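Local atomic coordinates of DNA ligase (Archaeoglobus fulgidus, PDB entry 3GDE), a protein that probably seals nicks in double-stranded DNA during replication, recombination and repair, using ATP and passing through an adenylated lysine intermediate. Residues 82-87 against 92-97; 64-69 against 484-489; 405-410 against 416-421. All blocks are in the same frame, centred on the assembly; numbering follows the deposited sequence.

How the contacts relate
Contacts 1 and 2 form one continuous patch, their centres 9 Å apart. Leu94 of contact 1 places CD2 3.6 Å from Ile66 CG1 of contact 2, and the carbonyl of Gly92 lies against the side chain of Val488. Contact 1 is internal to the N-terminal DNA-binding domain, while contact 2 joins that domain to the C-terminal OB-fold domain. Contact 3 belongs to the adenylation domain on the opposite side of the chain's centre; its centre is 49 Å from contact 1 and 43 Å from contact 2. It alone adjoins the nucleotide site, where Lys420 and the predicted nucleophile Lys252 bind phosphate ions, probably from the crystallisation liquor.

Contact 1 of 3, residues 82-87 against 92-97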
ATOM      1  N   SER A  82      -5.350  16.341 -27.207  1.00 38.37           N
ATOM      2  CA  SER A  82      -6.454  17.183 -26.712  1.00 38.04           C
ATOM      3  C   SER A  82      -7.819  16.510 -26.874  1.00 37.27           C
ATOM      4  O   SER A  82      -8.662  16.595 -25.986  1.00 36.88           O
ATOM      5  CB  SER A  82      -6.447  18.565 -27.387  1.00 38.38           C
ATOM      6  OG  SER A  82      -6.687  18.461 -28.784  1.00 39.65           O
ATOM      7  N   GLU A  83      -8.019  15.823 -27.997  1.00 36.87           N
ATOM      8  CA  GLU A  83      -9.244  15.040 -28.206  1.00 36.53           C
ATOM      9  C   GLU A  83      -9.335  13.796 -27.302  1.00 35.60           C
ATOM     10  O   GLU A  83     -10.407  13.487 -26.785  1.00 35.70           O
ATOM     11  CB  GLU A  83      -9.407  14.654 -29.679  1.00 36.35           C
ATOM     12  CG  GLU A  83     -10.788  14.079 -30.020  1.00 36.86           C
ATOM     13  CD  GLU A  83     -11.030  13.904 -31.519  1.00 37.51           C
ATOM     14  OE1 GLU A  83     -10.314  14.523 -32.344  1.00 38.59           O
ATOM     15  OE2 GLU A  83     -11.949  13.131 -31.871  1.00 40.26           O
ATOM     16  N   ILE A  84      -8.223  13.087 -27.119  1.00 35.02           N
ATOM     17  CA  ILE A  84      -8.189  11.907 -26.243  1.00 34.36           C
ATOM     18  C   ILE A  84      -8.481  12.306 -24.786  1.00 34.14           C
ATOM     19  O   ILE A  84      -9.125  11.556 -24.051  1.00 33.94           O
ATOM     20  CB  ILE A  84      -6.832  11.141 -26.326  1.00 34.47           C
ATOM     21  CG1 ILE A  84      -6.481  10.814 -27.788  1.00 34.60           C
ATOM     22  CG2 ILE A  84      -6.885   9.869 -25.473  1.00 34.21           C
ATOM     23  CD1 ILE A  84      -5.157  10.074 -28.009  1.00 33.91           C
ATOM     24  N   GLU A  85      -8.004  13.485 -24.388  1.00 33.66           N
ATOM     25  CA  GLU A  85      -8.272  14.035 -23.061  1.00 33.93           C
ATOM     26  C   GLU A  85      -9.749  14.380 -22.871  1.00 33.97           C
ATOM     27  O   GLU A  85     -10.330  14.057 -21.834  1.00 34.02           O
ATOM     28  CB  GLU A  85      -7.352  15.225 -22.764  1.00 33.98           C
ATOM     29  CG  GLU A  85      -5.900  14.788 -22.567  1.00 34.88           C
ATOM     30  CD  GLU A  85      -4.891  15.915 -22.622  1.00 36.89           C
ATOM     31  OE1 GLU A  85      -5.247  17.039 -23.041  1.00 38.99           O
ATOM     32  OE2 GLU A  85      -3.722  15.673 -22.244  1.00 36.99           O
ATOM     33  N   SER A  86     -10.381  14.976 -23.878  1.00 33.82           N
ATOM     34  CA  SER A  86     -11.814  15.239 -23.775  1.00 34.27           C
ATOM     35  C   SER A  86     -12.610  13.934 -23.727  1.00 33.92           C
ATOM     36  O   SER A  86     -13.650  13.865 -23.073  1.00 34.02           O
ATOM     37  CB  SER A  86     -12.311  16.151 -24.905  1.00 34.57           C
ATOM     38  OG  SER A  86     -12.723  15.400 -26.030  1.00 36.37           O
ATOM     39  N   MET A  87     -12.110  12.906 -24.417  1.00 33.51           N
ATOM     40  CA  MET A  87     -12.713  11.573 -24.382  1.00 32.88           C
ATOM     41  C   MET A  87     -12.673  10.944 -22.979  1.00 32.54           C
ATOM     42  O   MET A  87     -13.628  10.281 -22.586  1.00 32.29           O
ATOM     43  CB  MET A  87     -12.050  10.642 -25.400  1.00 32.66           C
ATOM     44  CG  MET A  87     -12.323  10.973 -26.870  1.00 32.80           C
ATOM     45  SD  MET A  87     -11.413   9.882 -28.000  1.00 33.39           S
ATOM     46  CE  MET A  87     -12.468   8.420 -27.967  1.00 28.53           C
ATOM     47  N   GLY A  92     -15.147   8.769 -18.808  1.00 34.90           N
ATOM     48  CA  GLY A  92     -14.887   8.625 -17.370  1.00 34.27           C
ATOM     49  C   GLY A  92     -13.778   7.631 -17.028  1.00 33.79           C
ATOM     50  O   GLY A  92     -13.506   7.377 -15.855  1.00 33.37           O
ATOM     51  N   ASP A  93     -13.128   7.085 -18.055  1.00 32.90           N
ATOM     52  CA  ASP A  93     -12.111   6.055 -17.877  1.00 32.35           C
ATOM     53  C   ASP A  93     -11.221   6.007 -19.105  1.00 31.25           C
ATOM     54  O   ASP A  93     -11.724   5.977 -20.221  1.00 30.70           O
ATOM     55  CB  ASP A  93     -12.779   4.690 -17.664  1.00 32.69           C
ATOM     56  CG  ASP A  93     -11.782   3.595 -17.397  1.00 33.88           C
ATOM     57  OD1 ASP A  93     -11.279   3.510 -16.259  1.00 37.58           O
ATOM     58  OD2 ASP A  93     -11.490   2.815 -18.327  1.00 35.48           O
ATOM     59  N   LEU A  94      -9.902   5.998 -18.900  1.00 30.24           N
ATOM     60  CA  LEU A  94      -8.969   5.925 -20.018  1.00 29.76           C
ATOM     61  C   LEU A  94      -9.003   4.557 -20.705  1.00 29.72           C
ATOM     62  O   LEU A  94      -8.724   4.465 -21.907  1.00 30.03           O
ATOM     63  CB  LEU A  94      -7.541   6.293 -19.599  1.00 29.59           C
ATOM     64  CG  LEU A  94      -6.558   6.664 -20.723  1.00 29.39           C
ATOM     65  CD1 LEU A  94      -6.967   7.934 -21.500  1.00 29.19           C
ATOM     66  CD2 LEU A  94      -5.163   6.822 -20.169  1.00 29.72           C
ATOM     67  N   GLY A  95      -9.346   3.510 -19.944  1.00 29.35           N
ATOM     68  CA  GLY A  95      -9.503   2.161 -20.487  1.00 28.57           C
ATOM     69  C   GLY A  95     -10.564   2.132 -21.575  1.00 28.85           C
ATOM     70  O   GLY A  95     -10.325   1.606 -22.663  1.00 28.46           O
ATOM     71  N   LEU A  96     -11.725   2.722 -21.285  1.00 28.23           N
ATOM     72  CA  LEU A  96     -12.826   2.787 -22.243  1.00 28.28           C
ATOM     73  C   LEU A  96     -12.495   3.654 -23.455  1.00 28.43           C
ATOM     74  O   LEU A  96     -12.990   3.412 -24.556  1.00 28.54           O
ATOM     75  CB  LEU A  96     -14.111   3.275 -21.563  1.00 28.14           C
ATOM     76  CG  LEU A  96     -14.713   2.381 -20.471  1.00 28.21           C
ATOM     77  CD1 LEU A  96     -15.894   3.068 -19.801  1.00 28.51           C
ATOM     78  CD2 LEU A  96     -15.127   1.013 -21.019  1.00 28.47           C
ATOM     79  N   VAL A  97     -11.646   4.656 -23.251  1.00 28.49           N
ATOM     80  CA  VAL A  97     -11.159   5.479 -24.344  1.00 28.38           C
ATOM     81  C   VAL A  97     -10.202   4.689 -25.238  1.00 28.49           C
ATOM     82  O   VAL A  97     -10.322   4.735 -26.465  1.00 28.91           O
ATOM     83  CB  VAL A  97     -10.475   6.769 -23.839  1.00 28.38           C
ATOM     84  CG1 VAL A  97      -9.831   7.534 -25.001  1.00 27.80           C
ATOM     85  CG2 VAL A  97     -11.484   7.646 -23.113  1.00 28.08           C
TER
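Val97 turns CG1 anti to its backbone N (chi1 173°), which leaves CG2 beside that N, and the resulting fork of methyls is directed at Ile84 and Met87. On the facing helix, chi1 of Ile84 (-53°) sets CG1 beside the N and leaves CG2 on the far side from it, and this branch meets the valine: Ile84 CG2 lies 3.8 Å from Val97 CG1. The same CG1 is shared with Met87, whose CB also packs on it, while the end of the thioether curls back to bring CE, like SD, to 4.1 Å from Val97 CG1. The second methyl rests on backbone, with Val97 CG2 3.4 Å from Met87 O. Leu94 adds a looser touch, its CD1 4.4 Å from Ile84 CG2, and continues onto Tyr70 of helix 66-77. The side-chain pairs are apolar, van der Waals contacts.

Polar atoms instead organise the turn. Gly92 leaves the first helix with positive phi, and Asp93 N-caps the next: Asp93 OD2 uses its anti lone pair to accept from Leu96 N at 3.0 Å. Arg160 forms a salt bridge with this same oxygen, consistent with a carboxylate held by two donors. Helices 81-91 and 94-108 are thus consecutive helices joined by a tight turn at Gly92-Asp93 and packed against each other within the all-helical DNA-binding domain of the ligase.

Contact 2 of 3, residues 64-69 against 484-489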
ATOM      1  N   VAL A  64       5.162   4.478 -15.500  1.00 28.87           N
ATOM      2  CA  VAL A  64       4.381   4.975 -16.618  1.00 28.26           C
ATOM      3  C   VAL A  64       3.204   5.811 -16.098  1.00 28.28           C
ATOM      4  O   VAL A  64       2.254   5.279 -15.504  1.00 27.86           O
ATOM      5  CB  VAL A  64       3.901   3.815 -17.529  1.00 27.89           C
ATOM      6  CG1 VAL A  64       2.957   4.313 -18.596  1.00 27.16           C
ATOM      7  CG2 VAL A  64       5.096   3.132 -18.179  1.00 28.26           C
ATOM      8  N   GLY A  65       3.298   7.125 -16.311  1.00 28.42           N
ATOM      9  CA  GLY A  65       2.222   8.058 -15.973  1.00 28.57           C
ATOM     10  C   GLY A  65       1.223   8.178 -17.108  1.00 29.02           C
ATOM     11  O   GLY A  65       1.522   7.807 -18.269  1.00 28.88           O
ATOM     12  N   ILE A  66       0.041   8.701 -16.784  1.00 28.55           N
ATOM     13  CA  ILE A  66      -1.026   8.861 -17.768  1.00 28.86           C
ATOM     14  C   ILE A  66      -0.597   9.630 -19.042  1.00 29.32           C
ATOM     15  O   ILE A  66      -1.127   9.383 -20.131  1.00 29.38           O
ATOM     16  CB  ILE A  66      -2.319   9.465 -17.129  1.00 28.84           C
ATOM     17  CG1 ILE A  66      -3.527   9.203 -18.038  1.00 29.19           C
ATOM     18  CG2 ILE A  66      -2.151  10.966 -16.776  1.00 29.09           C
ATOM     19  CD1 ILE A  66      -4.865   9.502 -17.431  1.00 28.77           C
ATOM     20  N   GLY A  67       0.352  10.555 -18.891  1.00 29.50           N
ATOM     21  CA  GLY A  67       0.899  11.325 -20.008  1.00 29.92           C
ATOM     22  C   GLY A  67       1.579  10.458 -21.061  1.00 30.44           C
ATOM     23  O   GLY A  67       1.444  10.718 -22.257  1.00 30.59           O
ATOM     24  N   LEU A  68       2.314   9.435 -20.618  1.00 30.38           N
ATOM     25  CA  LEU A  68       2.901   8.444 -21.527  1.00 30.57           C
ATOM     26  C   LEU A  68       1.842   7.647 -22.264  1.00 30.45           C
ATOM     27  O   LEU A  68       2.010   7.339 -23.447  1.00 31.09           O
ATOM     28  CB  LEU A  68       3.843   7.488 -20.780  1.00 30.91           C
ATOM     29  CG  LEU A  68       5.287   7.936 -20.583  1.00 30.13           C
ATOM     30  CD1 LEU A  68       5.358   9.233 -19.796  1.00 31.21           C
ATOM     31  CD2 LEU A  68       6.082   6.849 -19.897  1.00 30.77           C
ATOM     32  N   LEU A  69       0.754   7.316 -21.573  1.00 30.32           N
ATOM     33  CA  LEU A  69      -0.385   6.630 -22.191  1.00 30.60           C
ATOM     34  C   LEU A  69      -1.040   7.464 -23.294  1.00 30.59           C
ATOM     35  O   LEU A  69      -1.366   6.937 -24.367  1.00 30.36           O
ATOM     36  CB  LEU A  69      -1.424   6.227 -21.134  1.00 30.68           C
ATOM     37  CG  LEU A  69      -1.440   4.797 -20.591  1.00 31.41           C
ATOM     38  CD1 LEU A  69      -0.044   4.192 -20.521  1.00 32.92           C
ATOM     39  CD2 LEU A  69      -2.108   4.739 -19.232  1.00 31.06           C
ATOM     40  N   ARG A 484      -4.772  17.676 -12.021  1.00 34.91           N
ATOM     41  CA  ARG A 484      -5.298  18.068 -13.324  1.00 34.66           C
ATOM     42  C   ARG A 484      -5.335  16.916 -14.355  1.00 33.30           C
ATOM     43  O   ARG A 484      -6.392  16.658 -14.921  1.00 33.13           O
ATOM     44  CB  ARG A 484      -4.554  19.304 -13.863  1.00 34.13           C
ATOM     45  CG  ARG A 484      -5.182  19.900 -15.113  1.00 36.00           C
ATOM     46  CD  ARG A 484      -4.490  21.197 -15.547  1.00 36.55           C
ATOM     47  NE  ARG A 484      -5.237  22.378 -15.107  1.00 40.77           N
ATOM     48  CZ  ARG A 484      -4.766  23.326 -14.301  1.00 42.03           C
ATOM     49  NH1 ARG A 484      -3.522  23.262 -13.823  1.00 42.88           N
ATOM     50  NH2 ARG A 484      -5.547  24.350 -13.979  1.00 42.62           N
ATOM     51  N   PRO A 485      -4.193  16.209 -14.577  1.00 32.52           N
ATOM     52  CA  PRO A 485      -4.179  15.111 -15.572  1.00 31.91           C
ATOM     53  C   PRO A 485      -5.143  13.969 -15.253  1.00 31.09           C
ATOM     54  O   PRO A 485      -5.544  13.226 -16.150  1.00 30.82           O
ATOM     55  CB  PRO A 485      -2.744  14.586 -15.501  1.00 31.74           C
ATOM     56  CG  PRO A 485      -1.953  15.675 -14.875  1.00 32.46           C
ATOM     57  CD  PRO A 485      -2.871  16.375 -13.939  1.00 32.08           C
ATOM     58  N   LEU A 486      -5.511  13.850 -13.981  1.00 30.28           N
ATOM     59  CA  LEU A 486      -6.324  12.743 -13.499  1.00 29.59           C
ATOM     60  C   LEU A 486      -7.819  13.041 -13.534  1.00 29.35           C
ATOM     61  O   LEU A 486      -8.613  12.206 -13.102  1.00 28.57           O
ATOM     62  CB  LEU A 486      -5.901  12.351 -12.074  1.00 29.16           C
ATOM     63  CG  LEU A 486      -4.425  12.044 -11.776  1.00 29.62           C
ATOM     64  CD1 LEU A 486      -4.306  11.519 -10.353  1.00 29.85           C
ATOM     65  CD2 LEU A 486      -3.804  11.040 -12.764  1.00 28.93           C
ATOM     66  N   ILE A 487      -8.202  14.218 -14.039  1.00 29.69           N
ATOM     67  CA  ILE A 487      -9.624  14.580 -14.099  1.00 30.55           C
ATOM     68  C   ILE A 487     -10.348  13.734 -15.142  1.00 31.89           C
ATOM     69  O   ILE A 487      -9.991  13.705 -16.326  1.00 31.61           O
ATOM     70  CB  ILE A 487      -9.893  16.096 -14.310  1.00 30.61           C
ATOM     71  CG1 ILE A 487      -9.493  16.904 -13.061  1.00 30.31           C
ATOM     72  CG2 ILE A 487     -11.379  16.333 -14.635  1.00 29.84           C
ATOM     73  CD1 ILE A 487      -9.339  18.412 -13.295  1.00 29.76           C
ATOM     74  N   VAL A 488     -11.384  13.060 -14.667  1.00 33.33           N
ATOM     75  CA  VAL A 488     -12.034  12.006 -15.398  1.00 35.14           C
ATOM     76  C   VAL A 488     -13.545  12.331 -15.482  1.00 36.34           C
ATOM     77  O   VAL A 488     -14.321  11.683 -16.182  1.00 36.28           O
ATOM     78  CB  VAL A 488     -11.689  10.664 -14.699  1.00 34.67           C
ATOM     79  CG1 VAL A 488     -12.825  10.150 -13.822  1.00 35.09           C
ATOM     80  CG2 VAL A 488     -11.237   9.647 -15.701  1.00 35.70           C
ATOM     81  N   SER A 489     -13.935  13.364 -14.751  1.00 38.27           N
ATOM     82  CA  SER A 489     -15.291  13.890 -14.788  1.00 40.60           C
ATOM     83  C   SER A 489     -15.210  15.342 -14.353  1.00 41.99           C
ATOM     84  O   SER A 489     -14.505  15.669 -13.397  1.00 41.98           O
ATOM     85  CB  SER A 489     -16.224  13.096 -13.858  1.00 40.57           C
ATOM     86  OG  SER A 489     -17.471  13.750 -13.669  1.00 41.28           O
TER
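An interface between domains is built here: the start of helix 66-77 in the N-terminal DNA-binding domain meets the 3-10 turn 484-486, which leads from helix 473-483 into strand 487-491 of the C-terminal OB-fold domain. The two segments are more than 400 residues apart in sequence, and their contact is part of the closed conformation seen in this crystal and is consistent with helping to stabilise it. Gly65 is at the N-cap, and Ile66 follows in the first turn with its CB directed at the turn 484-486.

The small patch, 110 Å² summed over both sides, is apolar. Ile66 sets CG1 anti to the backbone N (chi1 -162°), and CG2 is thereby placed between N and the carbonyl carbon, facing the proline. Ile66 CG2 comes 3.9 Å from Pro485 CB, and the two side chains meet at a slant. The longer branch of Ile66 ends in CD1, 4.0 Å from Pro485 O, so the isoleucine touches both CB and the carbonyl oxygen of the proline. Ile498 also touches Ile66, widening the apolar seat.

The turn has its own support. Ile487 N donates to Arg484 O at 3.2 Å, closing the 3-10 turn, and Leu486 bonds through its backbone to Ile498. Just beyond, a classic beta bulge sets Val488 and Ser489 against the single residue Glu496 on the hairpin with strand 494-497. Leu486 approaches the helix only with the end of its side chain: its CD2 stands 4.3 Å from Ile66 CG2.

Contact 3 of 3, residues 405-410 against 416-421; sequences PSSPYI and KNWLKV. With PO4 (phosphate ion), chain C; PO4 (phosphate ion), chain B.
The rings of Tyr409 and Trp418 meet obliquely, with planes at 76° and the phenol and six-membered indole centroids 5.8 Å apart; the closest carbons are Tyr409 CE1 and Trp418 CH2, at 3.8 Å. At the edge of the indole, near its plane, lies Ser407 OG, and Lys403 makes a cation-pi contact with the same ring system. Beside it, the flat amide of Asn417 brings OD1 to 3.4 Å from Ser407 CB.

Two waters bridge the polar groups. Water 1 accepts from Trp418 NE1 at 3.0 Å and donates to Ser407 OG and Pro408 O, while water 2 links Pro408 O to Asn417 OD1 (2.6 Å from the water). Ser407 OG also bonds to Leu404 O, and Tyr409 OH to Met229 N and Asp299.

Further along the strand, Lys420 bends at chi3 (146°) and its NZ makes three bonds: to O2 of the chain B phosphate at 2.6 Å, and to O2 (3.0 Å) and O4 (3.1 Å) of the chain C phosphate. These ions probably came from the crystallisation liquor, but Lys420 and Arg414, predicted to bind ATP, and Lys252, the predicted AMP acceptor, all bond phosphate here, consistent with a pocket suited to the nucleotide's phosphates.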
ATOM      1  N   PRO A 405       2.603 -10.276  27.154  1.00 34.05           N
ATOM      2  CA  PRO A 405       3.917 -10.942  27.194  1.00 34.19           C
ATOM      3  C   PRO A 405       3.927 -12.376  26.653  1.00 34.07           C
ATOM      4  O   PRO A 405       4.985 -12.880  26.294  1.00 33.97           O
ATOM      5  CB  PRO A 405       4.281 -10.918  28.688  1.00 34.08           C
ATOM      6  CG  PRO A 405       3.475  -9.791  29.247  1.00 34.16           C
ATOM      7  CD  PRO A 405       2.181  -9.832  28.494  1.00 33.98           C
ATOM      8  N   SER A 406       2.761 -13.009  26.573  1.00 34.13           N
ATOM      9  CA  SER A 406       2.664 -14.370  26.050  1.00 34.35           C
ATOM     10  C   SER A 406       2.232 -14.447  24.578  1.00 33.86           C
ATOM     11  O   SER A 406       2.250 -15.527  23.981  1.00 33.70           O
ATOM     12  CB  SER A 406       1.725 -15.210  26.915  1.00 34.31           C
ATOM     13  OG  SER A 406       0.388 -14.813  26.704  1.00 36.30           O
ATOM     14  N   SER A 407       1.846 -13.311  24.000  1.00 33.31           N
ATOM     15  CA  SER A 407       1.345 -13.291  22.630  1.00 32.30           C
ATOM     16  C   SER A 407       2.454 -13.654  21.643  1.00 31.57           C
ATOM     17  O   SER A 407       3.611 -13.280  21.861  1.00 31.24           O
ATOM     18  CB  SER A 407       0.687 -11.937  22.288  1.00 32.35           C
ATOM     19  OG  SER A 407       1.615 -10.856  22.278  1.00 31.65           O
ATOM     20  N   PRO A 408       2.111 -14.433  20.587  1.00 31.15           N
ATOM     21  CA  PRO A 408       3.004 -14.647  19.440  1.00 30.87           C
ATOM     22  C   PRO A 408       2.917 -13.470  18.473  1.00 30.35           C
ATOM     23  O   PRO A 408       2.056 -12.611  18.625  1.00 31.05           O
ATOM     24  CB  PRO A 408       2.426 -15.894  18.777  1.00 30.46           C
ATOM     25  CG  PRO A 408       0.963 -15.792  19.047  1.00 30.87           C
ATOM     26  CD  PRO A 408       0.839 -15.168  20.422  1.00 31.23           C
ATOM     27  N   TYR A 409       3.797 -13.434  17.489  1.00 29.99           N
ATOM     28  CA  TYR A 409       3.767 -12.385  16.489  1.00 29.51           C
ATOM     29  C   TYR A 409       2.911 -12.847  15.314  1.00 29.68           C
ATOM     30  O   TYR A 409       3.197 -13.892  14.703  1.00 29.56           O
ATOM     31  CB  TYR A 409       5.199 -12.042  16.041  1.00 29.28           C
ATOM     32  CG  TYR A 409       5.302 -10.824  15.140  1.00 28.26           C
ATOM     33  CD1 TYR A 409       5.700  -9.591  15.650  1.00 27.14           C
ATOM     34  CD2 TYR A 409       5.003 -10.911  13.781  1.00 25.80           C
ATOM     35  CE1 TYR A 409       5.810  -8.469  14.818  1.00 27.66           C
ATOM     36  CE2 TYR A 409       5.102  -9.809  12.952  1.00 27.50           C
ATOM     37  CZ  TYR A 409       5.509  -8.589  13.473  1.00 27.86           C
ATOM     38  OH  TYR A 409       5.594  -7.496  12.645  1.00 28.73           O
ATOM     39  N   ILE A 410       1.860 -12.074  15.014  1.00 29.43           N
ATOM     40  CA  ILE A 410       0.900 -12.437  13.968  1.00 29.04           C
ATOM     41  C   ILE A 410       0.915 -11.447  12.791  1.00 28.67           C
ATOM     42  O   ILE A 410       0.244 -10.405  12.834  1.00 28.18           O
ATOM     43  CB  ILE A 410      -0.549 -12.580  14.523  1.00 29.36           C
ATOM     44  CG1 ILE A 410      -0.594 -13.455  15.791  1.00 29.51           C
ATOM     45  CG2 ILE A 410      -1.492 -13.121  13.439  1.00 29.63           C
ATOM     46  CD1 ILE A 410      -0.471 -14.959  15.557  1.00 29.02           C
ATOM     47  N   LYS A 416      -6.153  -7.352  19.715  1.00 36.82           N
ATOM     48  CA  LYS A 416      -5.997  -6.718  21.019  1.00 37.86           C
ATOM     49  C   LYS A 416      -4.705  -7.099  21.763  1.00 37.52           C
ATOM     50  O   LYS A 416      -4.486  -6.637  22.880  1.00 37.91           O
ATOM     51  CB  LYS A 416      -7.221  -7.011  21.890  1.00 38.06           C
ATOM     52  CG  LYS A 416      -8.507  -6.383  21.365  1.00 39.59           C
ATOM     53  CD  LYS A 416      -9.636  -6.425  22.398  1.00 39.59           C
ATOM     54  CE  LYS A 416     -10.994  -6.127  21.744  1.00 42.32           C
ATOM     55  NZ  LYS A 416     -12.141  -6.629  22.580  1.00 43.48           N
ATOM     56  N   ASN A 417      -3.852  -7.924  21.155  1.00 36.97           N
ATOM     57  CA  ASN A 417      -2.600  -8.335  21.807  1.00 36.59           C
ATOM     58  C   ASN A 417      -1.575  -7.203  21.951  1.00 35.80           C
ATOM     59  O   ASN A 417      -0.713  -7.236  22.832  1.00 35.63           O
ATOM     60  CB  ASN A 417      -1.973  -9.534  21.092  1.00 37.11           C
ATOM     61  CG  ASN A 417      -2.626 -10.863  21.475  1.00 38.55           C
ATOM     62  OD1 ASN A 417      -2.418 -11.883  20.809  1.00 40.32           O
ATOM     63  ND2 ASN A 417      -3.407 -10.858  22.550  1.00 40.00           N
ATOM     64  N   TRP A 418      -1.666  -6.223  21.058  1.00 34.64           N
ATOM     65  CA  TRP A 418      -0.897  -4.992  21.151  1.00 33.43           C
ATOM     66  C   TRP A 418      -1.917  -3.878  21.168  1.00 33.28           C
ATOM     67  O   TRP A 418      -2.885  -3.892  20.387  1.00 32.70           O
ATOM     68  CB  TRP A 418       0.003  -4.801  19.931  1.00 32.56           C
ATOM     69  CG  TRP A 418       1.179  -5.739  19.783  1.00 32.28           C
ATOM     70  CD1 TRP A 418       1.420  -6.899  20.474  1.00 31.30           C
ATOM     71  CD2 TRP A 418       2.253  -5.608  18.832  1.00 30.97           C
ATOM     72  NE1 TRP A 418       2.593  -7.475  20.034  1.00 30.89           N
ATOM     73  CE2 TRP A 418       3.122  -6.706  19.028  1.00 30.90           C
ATOM     74  CE3 TRP A 418       2.573  -4.655  17.851  1.00 29.59           C
ATOM     75  CZ2 TRP A 418       4.294  -6.883  18.274  1.00 30.97           C
ATOM     76  CZ3 TRP A 418       3.741  -4.829  17.108  1.00 30.91           C
ATOM     77  CH2 TRP A 418       4.585  -5.936  17.326  1.00 31.15           C
ATOM     78  N   LEU A 419      -1.708  -2.917  22.063  1.00 33.43           N
ATOM     79  CA  LEU A 419      -2.558  -1.726  22.119  1.00 33.40           C
ATOM     80  C   LEU A 419      -1.695  -0.467  22.165  1.00 33.29           C
ATOM     81  O   LEU A 419      -0.703  -0.414  22.896  1.00 32.98           O
ATOM     82  CB  LEU A 419      -3.493  -1.788  23.332  1.00 33.32           C
ATOM     83  CG  LEU A 419      -4.446  -2.984  23.466  1.00 33.88           C
ATOM     84  CD1 LEU A 419      -4.937  -3.085  24.899  1.00 33.99           C
ATOM     85  CD2 LEU A 419      -5.635  -2.916  22.502  1.00 34.09           C
ATOM     86  N   LYS A 420      -2.057   0.532  21.366  1.00 33.19           N
ATOM     87  CA  LYS A 420      -1.426   1.838  21.478  1.00 33.70           C
ATOM     88  C   LYS A 420      -2.270   2.757  22.345  1.00 33.77           C
ATOM     89  O   LYS A 420      -3.481   2.865  22.162  1.00 33.95           O
ATOM     90  CB  LYS A 420      -1.107   2.490  20.109  1.00 33.85           C
ATOM     91  CG  LYS A 420      -1.945   2.037  18.920  1.00 34.33           C
ATOM     92  CD  LYS A 420      -1.559   2.764  17.618  1.00 33.82           C
ATOM     93  CE  LYS A 420      -1.714   1.826  16.425  1.00 34.67           C
ATOM     94  NZ  LYS A 420      -1.874   2.511  15.112  1.00 34.66           N
ATOM     95  N   VAL A 421      -1.627   3.389  23.315  1.00 33.97           N
ATOM     96  CA  VAL A 421      -2.267   4.450  24.079  1.00 34.23           C
ATOM     97  C   VAL A 421      -1.428   5.716  23.955  1.00 33.73           C
ATOM     98  O   VAL A 421      -0.284   5.785  24.414  1.00 33.96           O
ATOM     99  CB  VAL A 421      -2.546   4.054  25.562  1.00 34.68           C
ATOM    100  CG1 VAL A 421      -1.395   3.303  26.139  1.00 35.12           C
ATOM    101  CG2 VAL A 421      -2.884   5.285  26.407  1.00 35.44           C
TER
HETATM  102  P   PO4 C 557      -0.314   5.721  14.435  1.00 56.04           P
HETATM  103  O1  PO4 C 557       0.871   6.479  14.985  1.00 56.03           O
HETATM  104  O2  PO4 C 557      -1.335   5.407  15.499  1.00 55.87           O
HETATM  105  O3  PO4 C 557      -0.946   6.543  13.339  1.00 56.25           O
HETATM  106  O4  PO4 C 557       0.178   4.411  13.881  1.00 57.07           O
HETATM  107  P   PO4 B 556      -0.820   1.739  11.902  1.00 32.49           P
HETATM  108  O1  PO4 B 556       0.646   1.515  11.592  1.00 33.14           O
HETATM  109  O2  PO4 B 556      -1.126   1.011  13.184  1.00 31.51           O
HETATM  110  O3  PO4 B 556      -1.113   3.210  12.091  1.00 31.33           O
HETATM  111  O4  PO4 B 556      -1.650   1.192  10.774  1.00 32.73           O
HETATM  112  O   HOH W   1       3.238 -10.431  20.125  1.00 26.02           O
HETATM  113  O   HOH W   2      -0.815 -12.462  18.866  1.00 49.31           O